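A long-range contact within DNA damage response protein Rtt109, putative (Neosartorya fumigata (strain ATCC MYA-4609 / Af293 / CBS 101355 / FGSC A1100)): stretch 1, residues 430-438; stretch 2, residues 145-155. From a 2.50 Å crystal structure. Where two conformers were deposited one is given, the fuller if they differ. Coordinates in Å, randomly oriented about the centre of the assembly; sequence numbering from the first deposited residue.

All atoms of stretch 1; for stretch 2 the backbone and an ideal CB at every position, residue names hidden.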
# COMPACT_ATOMS: atom_id res chain seq x y z
N PHE A 430 -19.24 -6.67 -6.87
CA PHE A 430 -19.66 -7.46 -8.02
C PHE A 430 -18.56 -8.46 -8.39
O PHE A 430 -18.83 -9.63 -8.66
CB PHE A 430 -19.98 -6.57 -9.22
CG PHE A 430 -20.54 -7.32 -10.40
CD1 PHE A 430 -21.91 -7.47 -10.56
CD2 PHE A 430 -19.69 -7.87 -11.36
CE1 PHE A 430 -22.42 -8.16 -11.64
CE2 PHE A 430 -20.20 -8.57 -12.44
CZ PHE A 430 -21.57 -8.71 -12.59
N LEU A 431 -17.32 -7.98 -8.40
CA LEU A 431 -16.18 -8.80 -8.75
C LEU A 431 -16.01 -9.95 -7.77
O LEU A 431 -15.73 -11.08 -8.15
CB LEU A 431 -14.91 -7.95 -8.81
CG LEU A 431 -13.61 -8.64 -9.23
CD1 LEU A 431 -13.78 -9.35 -10.58
CD2 LEU A 431 -12.46 -7.63 -9.29
N ILE A 432 -16.18 -9.64 -6.49
CA ILE A 432 -16.04 -10.63 -5.43
C ILE A 432 -17.14 -11.68 -5.53
O ILE A 432 -16.93 -12.84 -5.20
CB ILE A 432 -16.07 -9.96 -4.04
CG1 ILE A 432 -14.89 -8.99 -3.90
CG2 ILE A 432 -16.02 -10.99 -2.93
CD1 ILE A 432 -14.90 -8.22 -2.60
N ASP A 433 -18.31 -11.29 -6.02
CA ASP A 433 -19.43 -12.22 -6.15
C ASP A 433 -19.31 -13.17 -7.35
O ASP A 433 -20.23 -13.94 -7.62
CB ASP A 433 -20.75 -11.46 -6.27
CG ASP A 433 -21.11 -10.71 -5.00
OD1 ASP A 433 -20.53 -11.02 -3.93
OD2 ASP A 433 -21.98 -9.81 -5.07
N GLN A 434 -18.19 -13.11 -8.07
CA GLN A 434 -18.05 -13.92 -9.28
C GLN A 434 -17.31 -15.21 -9.01
O GLN A 434 -16.96 -15.50 -7.87
CB GLN A 434 -17.35 -13.12 -10.39
CG GLN A 434 -18.04 -11.81 -10.71
CD GLN A 434 -19.50 -12.00 -11.11
OE1 GLN A 434 -19.81 -12.80 -11.98
NE2 GLN A 434 -20.40 -11.25 -10.47
N ASP A 435 -17.06 -15.97 -10.07
CA ASP A 435 -16.42 -17.28 -9.93
C ASP A 435 -15.20 -17.39 -10.82
O ASP A 435 -15.21 -17.00 -11.99
CB ASP A 435 -17.42 -18.40 -10.24
CG ASP A 435 -18.45 -18.59 -9.13
OD1 ASP A 435 -18.18 -18.18 -7.98
OD2 ASP A 435 -19.53 -19.17 -9.40
N PHE A 436 -14.12 -17.93 -10.26
CA PHE A 436 -12.86 -18.05 -11.01
C PHE A 436 -12.24 -19.43 -10.87
O PHE A 436 -11.04 -19.62 -11.13
CB PHE A 436 -11.86 -16.97 -10.55
CG PHE A 436 -12.33 -15.57 -10.82
CD1 PHE A 436 -13.09 -14.87 -9.89
CD2 PHE A 436 -12.06 -14.95 -12.04
CE1 PHE A 436 -13.55 -13.60 -10.15
CE2 PHE A 436 -12.51 -13.68 -12.32
CZ PHE A 436 -13.25 -13.00 -11.37
N ASN A 437 -13.06 -20.41 -10.50
CA ASN A 437 -12.62 -21.79 -10.31
C ASN A 437 -12.02 -22.44 -11.55
O ASN A 437 -11.02 -23.15 -11.46
CB ASN A 437 -13.78 -22.64 -9.84
CG ASN A 437 -14.27 -22.23 -8.48
OD1 ASN A 437 -15.21 -21.45 -8.35
ND2 ASN A 437 -13.63 -22.75 -7.45
N THR A 438 -12.64 -22.23 -12.70
CA THR A 438 -12.15 -22.81 -13.95
C THR A 438 -11.91 -21.73 -14.99
O THR A 438 -12.41 -20.61 -14.86
CB THR A 438 -13.13 -23.84 -14.53
OG1 THR A 438 -14.28 -23.16 -15.06
CG2 THR A 438 -13.57 -24.82 -13.45
N UNK A 145 -7.44 -13.25 0.65
CA UNK A 145 -7.73 -12.03 -0.09
C UNK A 145 -9.15 -12.09 -0.66
O UNK A 145 -9.57 -13.13 -1.19
CB UNK A 145 -6.71 -11.82 -1.21
N UNK A 146 -9.90 -11.00 -0.51
CA UNK A 146 -11.28 -10.91 -0.98
C UNK A 146 -11.42 -11.31 -2.44
O UNK A 146 -12.30 -12.08 -2.82
CB UNK A 146 -11.81 -9.49 -0.78
N UNK A 147 -10.52 -10.77 -3.25
CA UNK A 147 -10.76 -10.49 -4.66
C UNK A 147 -11.38 -11.60 -5.50
O UNK A 147 -12.45 -11.41 -6.05
CB UNK A 147 -9.43 -10.10 -5.30
N UNK A 148 -10.70 -12.73 -5.62
CA UNK A 148 -11.11 -13.71 -6.62
C UNK A 148 -11.48 -15.07 -6.02
O UNK A 148 -10.63 -15.95 -5.90
CB UNK A 148 -9.99 -13.89 -7.64
N UNK A 149 -12.75 -15.24 -5.64
CA UNK A 149 -13.19 -16.48 -4.99
C UNK A 149 -13.18 -17.67 -5.94
O UNK A 149 -13.58 -17.57 -7.10
CB UNK A 149 -14.60 -16.30 -4.41
N UNK A 150 -12.72 -18.80 -5.42
CA UNK A 150 -12.68 -20.01 -6.20
C UNK A 150 -11.38 -20.15 -6.96
O UNK A 150 -10.99 -21.26 -7.33
CB UNK A 150 -13.86 -20.05 -7.17
N UNK A 151 -10.70 -19.03 -7.19
CA UNK A 151 -9.41 -19.05 -7.87
C UNK A 151 -8.41 -19.88 -7.07
O UNK A 151 -7.41 -20.35 -7.61
CB UNK A 151 -8.88 -17.63 -8.07
N UNK A 152 -8.68 -20.05 -5.78
CA UNK A 152 -7.83 -20.87 -4.92
C UNK A 152 -7.89 -22.34 -5.36
O UNK A 152 -6.92 -23.09 -5.18
CB UNK A 152 -8.26 -20.73 -3.46
N UNK A 153 -9.01 -22.74 -5.95
CA UNK A 153 -9.17 -24.11 -6.43
C UNK A 153 -8.46 -24.34 -7.77
O UNK A 153 -8.19 -25.48 -8.13
CB UNK A 153 -10.66 -24.44 -6.57
N UNK A 154 -8.17 -23.26 -8.48
CA UNK A 154 -7.44 -23.35 -9.74
C UNK A 154 -6.03 -23.88 -9.50
O UNK A 154 -5.20 -23.19 -8.91
CB UNK A 154 -7.39 -21.99 -10.43
N UNK A 155 -5.76 -25.11 -9.97
CA UNK A 155 -4.48 -25.80 -9.74
C UNK A 155 -3.28 -25.02 -10.28
O UNK A 155 -2.14 -25.36 -9.96
CB UNK A 155 -4.51 -27.19 -10.39

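Position 145 lies beyond the reach of stretch 1: nothing there comes within 5.5 Å of its ideal CB, so the contact sets no preference. It is Gln-145, bonded elsewhere in the structure.

At 146 the CA-to-CB bond runs sideways, and the ideal CB sits 3.8 Å from CD1 of Ile-432. An apolar beginning is favoured, while the rest of the side chain is unconstrained. Tyr-146 fits: its CB packs on Ile-432 CD1 at 3.8 Å, and its end leads away.

The CB of 147 points away, and its backbone makes the nearer approach, with O 3.7 Å from Ile-432 CA. Many residues would serve. In the deposited Leu-147 the CB leads away but the end of the side chain comes nearer, with CD2 4.5 Å from Leu-431 CD2.

Position 148 points sideways, with its ideal CB 4.0 Å from Phe-436 CD1; Leu-431 CD2 offers a second apolar surface. A large aliphatic or aromatic group would suit. Phe-148 directs its edge at the face of Phe-436, with centroids 5.2 Å apart and planes at 72°, and its CE1 meets Leu-431 CD2 at 3.8 Å.

The backbone at 149, phi/psi -70/139, permits proline among many residues. Its O accepts a hydrogen bond from Phe-436 N (3.2 Å, 140°), a link independent of the side chain. The ideal CB is 4.2 Å from Ile-432 O, leaving room for something compact. Pro-149 places CG 3.0 Å from Ile-432 O and 4.2 Å from Ile-432 CG2.

At 150 phi/psi is 89/-22 and the ideal CB points toward stretch 1, 2.3 Å from Asn-437 OD1, a clash. A CB would also jam against the preceding carbonyl O, so the backbone by itself calls for glycine. Gly-150 occupies the third place of a type II turn spanning 148 to 151, and its O receives a CA-H...O contact from Asn-437 CA (3.4 Å).

The ideal CB of 151 is 3.9 Å from Phe-436 CB, so a small residue such as alanine or serine is plausible. Ser-151 turns OG back to Phe-148 O in a very short 2.4 Å hydrogen bond.

Position 152 points away and is unconstrained by this contact; it is Ile-152.

The CB of 153 points toward stretch 1, 3.5 Å from Asn-437 ND2, a potential donor, so an acceptor-bearing chain is attractive. Glu-153 brings OE1 to 2.8 Å from Asn-437 ND2.

At 154 the ideal CB is 4.0 Å from Asn-437 O, compatible with many residues. Asn-154 has its polar end satisfied outside this contact.

At 155 nothing of stretch 1 lies within 5.5 Å of the ideal CB, so this contact sets no preference, although phi near -59° admits proline; it is Pro-155.

Stretch 2 145-155: QYLFPGSIENP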
# COMPACT_ATOMS: atom_id res chain seq x y z
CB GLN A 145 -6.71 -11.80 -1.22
CG GLN A 145 -5.25 -11.62 -0.75
CD GLN A 145 -4.86 -10.16 -0.50
OE1 GLN A 145 -5.65 -9.24 -0.70
NE2 GLN A 145 -3.62 -9.95 -0.07
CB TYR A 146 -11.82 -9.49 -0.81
CG TYR A 146 -11.93 -8.97 0.61
CD1 TYR A 146 -13.17 -8.83 1.21
CD2 TYR A 146 -10.80 -8.60 1.33
CE1 TYR A 146 -13.29 -8.34 2.51
CE2 TYR A 146 -10.90 -8.12 2.62
CZ TYR A 146 -12.15 -7.99 3.21
OH TYR A 146 -12.27 -7.51 4.49
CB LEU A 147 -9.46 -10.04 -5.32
CG LEU A 147 -9.14 -8.58 -5.04
CD1 LEU A 147 -7.99 -8.12 -5.92
CD2 LEU A 147 -10.37 -7.71 -5.25
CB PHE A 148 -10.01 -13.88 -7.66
CG PHE A 148 -9.56 -12.58 -8.26
CD1 PHE A 148 -10.46 -11.78 -8.96
CD2 PHE A 148 -8.25 -12.15 -8.12
CE1 PHE A 148 -10.06 -10.58 -9.52
CE2 PHE A 148 -7.84 -10.95 -8.68
CZ PHE A 148 -8.75 -10.16 -9.38
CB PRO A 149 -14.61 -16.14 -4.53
CG PRO A 149 -14.65 -14.65 -4.49
CD PRO A 149 -13.84 -14.24 -5.67
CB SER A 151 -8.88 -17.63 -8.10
OG SER A 151 -8.63 -16.98 -6.87
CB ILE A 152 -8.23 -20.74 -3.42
CG1 ILE A 152 -7.18 -21.40 -2.53
CG2 ILE A 152 -9.63 -21.30 -3.17
CD1 ILE A 152 -7.43 -21.22 -1.05
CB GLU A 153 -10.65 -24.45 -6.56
CG GLU A 153 -11.41 -24.39 -5.25
CD GLU A 153 -12.86 -24.76 -5.41
OE1 GLU A 153 -13.21 -25.38 -6.44
OE2 GLU A 153 -13.67 -24.43 -4.51
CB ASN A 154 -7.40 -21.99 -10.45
CG ASN A 154 -6.43 -21.94 -11.63
OD1 ASN A 154 -6.06 -22.98 -12.19
ND2 ASN A 154 -6.01 -20.74 -12.00
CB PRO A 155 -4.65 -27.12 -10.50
CG PRO A 155 -6.14 -27.30 -10.61
CD PRO A 155 -6.68 -25.93 -10.77
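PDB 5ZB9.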